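Local coordinates for putative type VI secretion protein (Escherichia coli, PDB 3U66), which is of unknown exact function but is a TssL/SciP component of the type VI secretion system, attached to the inner membrane, at residues 109-114 against 126-131. Residues are numbered along the deposited sequence; the frame is centred on the assembly and turned at random.
Sequences ERIREQ and TCLCRT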
loop_
_atom_site.group_PDB
_atom_site.type_symbol
_atom_site.label_atom_id
_atom_site.label_comp_id
_atom_site.label_asym_id
_atom_site.label_seq_id
_atom_site.Cartn_x
_atom_site.Cartn_y
_atom_site.Cartn_z
ATOM N N GLU A 109 1.409 -11.443 0.892
ATOM C CA GLU A 109 0.735 -12.743 0.908
ATOM C C GLU A 109 -0.615 -12.580 0.174
ATOM O O GLU A 109 -0.993 -13.444 -0.623
ATOM C CB GLU A 109 0.509 -13.162 2.375
ATOM C CG GLU A 109 0.303 -14.645 2.618
ATOM C CD GLU A 109 0.104 -15.049 4.070
ATOM O OE1 GLU A 109 0.038 -14.154 4.947
ATOM O OE2 GLU A 109 0.010 -16.271 4.331
ATOM N N ARG A 110 -1.280 -11.431 0.397
ATOM C CA ARG A 110 -2.556 -11.044 -0.182
ATOM C C ARG A 110 -2.445 -10.712 -1.669
ATOM O O ARG A 110 -3.379 -10.987 -2.409
ATOM C CB ARG A 110 -3.144 -9.868 0.613
ATOM C CG ARG A 110 -4.532 -9.429 0.197
ATOM C CD ARG A 110 -5.667 -10.077 0.969
ATOM N NE ARG A 110 -5.585 -9.800 2.408
ATOM C CZ ARG A 110 -6.365 -8.962 3.091
ATOM N NH1 ARG A 110 -7.328 -8.299 2.471
ATOM N NH2 ARG A 110 -6.194 -8.796 4.387
ATOM N N ILE A 111 -1.327 -10.120 -2.113
ATOM C CA ILE A 111 -1.077 -9.808 -3.533
ATOM C C ILE A 111 -0.924 -11.106 -4.346
ATOM O O ILE A 111 -1.498 -11.228 -5.430
ATOM C CB ILE A 111 0.116 -8.811 -3.735
ATOM C CG1 ILE A 111 -0.243 -7.390 -3.221
ATOM C CG2 ILE A 111 0.571 -8.738 -5.222
ATOM C CD1 ILE A 111 0.939 -6.481 -2.887
ATOM N N ARG A 112 -0.202 -12.086 -3.772
ATOM C CA ARG A 112 0.055 -13.398 -4.370
ATOM C C ARG A 112 -1.208 -14.227 -4.562
ATOM O O ARG A 112 -1.356 -14.841 -5.618
ATOM C CB ARG A 112 1.106 -14.182 -3.575
ATOM C CG ARG A 112 2.455 -13.471 -3.481
ATOM C CD ARG A 112 3.642 -14.382 -3.715
ATOM N NE ARG A 112 3.509 -15.686 -3.068
ATOM C CZ ARG A 112 3.875 -15.947 -1.818
ATOM N NH1 ARG A 112 4.392 -14.988 -1.056
ATOM N NH2 ARG A 112 3.721 -17.163 -1.319
ATOM N N GLU A 113 -2.122 -14.233 -3.568
ATOM C CA GLU A 113 -3.379 -14.977 -3.701
ATOM C C GLU A 113 -4.347 -14.348 -4.703
ATOM O O GLU A 113 -5.215 -15.039 -5.236
ATOM C CB GLU A 113 -4.029 -15.381 -2.360
ATOM C CG GLU A 113 -4.060 -14.306 -1.294
ATOM C CD GLU A 113 -3.875 -14.840 0.115
ATOM O OE1 GLU A 113 -2.908 -15.606 0.342
ATOM O OE2 GLU A 113 -4.677 -14.464 1.000
ATOM N N GLN A 114 -4.154 -13.049 -4.996
ATOM C CA GLN A 114 -4.920 -12.318 -6.006
ATOM C C GLN A 114 -4.398 -12.729 -7.383
ATOM O O GLN A 114 -5.183 -12.845 -8.324
ATOM C CB GLN A 114 -4.801 -10.796 -5.809
ATOM C CG GLN A 114 -5.701 -10.231 -4.715
ATOM C CD GLN A 114 -7.178 -10.316 -5.037
ATOM O OE1 GLN A 114 -7.660 -9.849 -6.073
ATOM N NE2 GLN A 114 -7.936 -10.918 -4.144
ATOM N N THR A 126 -5.318 -2.502 -9.599
ATOM C CA THR A 126 -4.904 -1.116 -9.819
ATOM C C THR A 126 -4.405 -0.535 -8.500
ATOM O O THR A 126 -3.295 -0.003 -8.449
ATOM C CB THR A 126 -6.042 -0.306 -10.466
ATOM O OG1 THR A 126 -6.384 -0.907 -11.720
ATOM C CG2 THR A 126 -5.687 1.171 -10.663
ATOM N N CYS A 127 -5.206 -0.689 -7.431
ATOM C CA CYS A 127 -4.890 -0.201 -6.093
ATOM C C CYS A 127 -3.621 -0.817 -5.522
ATOM O O CYS A 127 -2.834 -0.102 -4.905
ATOM C CB CYS A 127 -6.082 -0.386 -5.166
ATOM S SG CYS A 127 -7.468 0.710 -5.548
ATOM N N LEU A 128 -3.399 -2.123 -5.777
ATOM C CA LEU A 128 -2.206 -2.849 -5.344
ATOM C C LEU A 128 -0.951 -2.351 -6.087
ATOM O O LEU A 128 0.148 -2.351 -5.517
ATOM C CB LEU A 128 -2.393 -4.370 -5.509
ATOM C CG LEU A 128 -3.441 -5.040 -4.606
ATOM C CD1 LEU A 128 -3.662 -6.468 -5.009
ATOM C CD2 LEU A 128 -3.059 -4.968 -3.130
ATOM N N CYS A 129 -1.127 -1.902 -7.348
ATOM C CA CYS A 129 -0.051 -1.333 -8.156
ATOM C C CYS A 129 0.262 0.063 -7.645
ATOM O O CYS A 129 1.431 0.429 -7.509
ATOM C CB CYS A 129 -0.424 -1.313 -9.638
ATOM S SG CYS A 129 -0.345 -2.933 -10.438
ATOM N N ARG A 130 -0.792 0.833 -7.348
ATOM C CA ARG A 130 -0.680 2.190 -6.819
ATOM C C ARG A 130 -0.000 2.168 -5.453
ATOM O O ARG A 130 0.846 3.030 -5.192
ATOM C CB ARG A 130 -2.062 2.865 -6.756
ATOM C CG ARG A 130 -2.099 4.301 -7.276
ATOM C CD ARG A 130 -1.829 4.384 -8.763
ATOM N NE ARG A 130 -2.657 5.376 -9.446
ATOM C CZ ARG A 130 -2.188 6.440 -10.088
ATOM N NH1 ARG A 130 -0.879 6.674 -10.133
ATOM N NH2 ARG A 130 -3.016 7.283 -10.684
ATOM N N THR A 131 -0.318 1.141 -4.615
ATOM C CA THR A 131 0.260 0.938 -3.287
ATOM C C THR A 131 1.785 0.773 -3.405
ATOM O O THR A 131 2.525 1.404 -2.655
ATOM C CB THR A 131 -0.454 -0.224 -2.566
ATOM O OG1 THR A 131 -1.841 0.099 -2.420
ATOM C CG2 THR A 131 0.143 -0.542 -1.204
#
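Leu128 reaches from helix 122-133 to helix 103-115 and lays its forked end against Ile111 and Gln114. Ile111 and Leu128 both leave their backbones toward the opposite helix, yet they do not meet end-on: the two side chains pass alongside each other, one heading each way. The touching atom of Ile111 is CG1, which lies 3.7 Å from Leu128 CD2. The other branch of the fork, Leu128 CD1, is 4.0 Å from Ile111 CG1, so both methyls face the same methylene. With chi1 at -69°, Ile111 CG1 stands anti to the carbonyl carbon, which places this methylene against the leucine fork. Nearly one helical turn beyond Ile111, Gln114 adds its aliphatic stem, with CG 4.3 Å from Leu128 CD1. Ile111 and Leu128 are the nearest pair of the two segments, with their CA atoms 7.3 Å apart.

On helix 122-133, Thr131 OG1 turns back to bond Cys127 O at 2.7 Å. It comes in above the carbonyl plane, while Thr131 N reaches the same oxygen from the opposite face, so two donors grip it and the buried hydroxyl is satisfied within its own helix.

Neighbouring helices extend the apolar cluster: Ile62 of helix 57-76 lies against Leu128, and Val151 and Leu155 of helix 148-157 against Ile111. The pair thus joins successive helices of the DotU-family helical bundle in a buried contact. With no hydrogen bond or salt bridge crossing between the segments, their cohesion here rests on van der Waals contact and the burial of aliphatic surface.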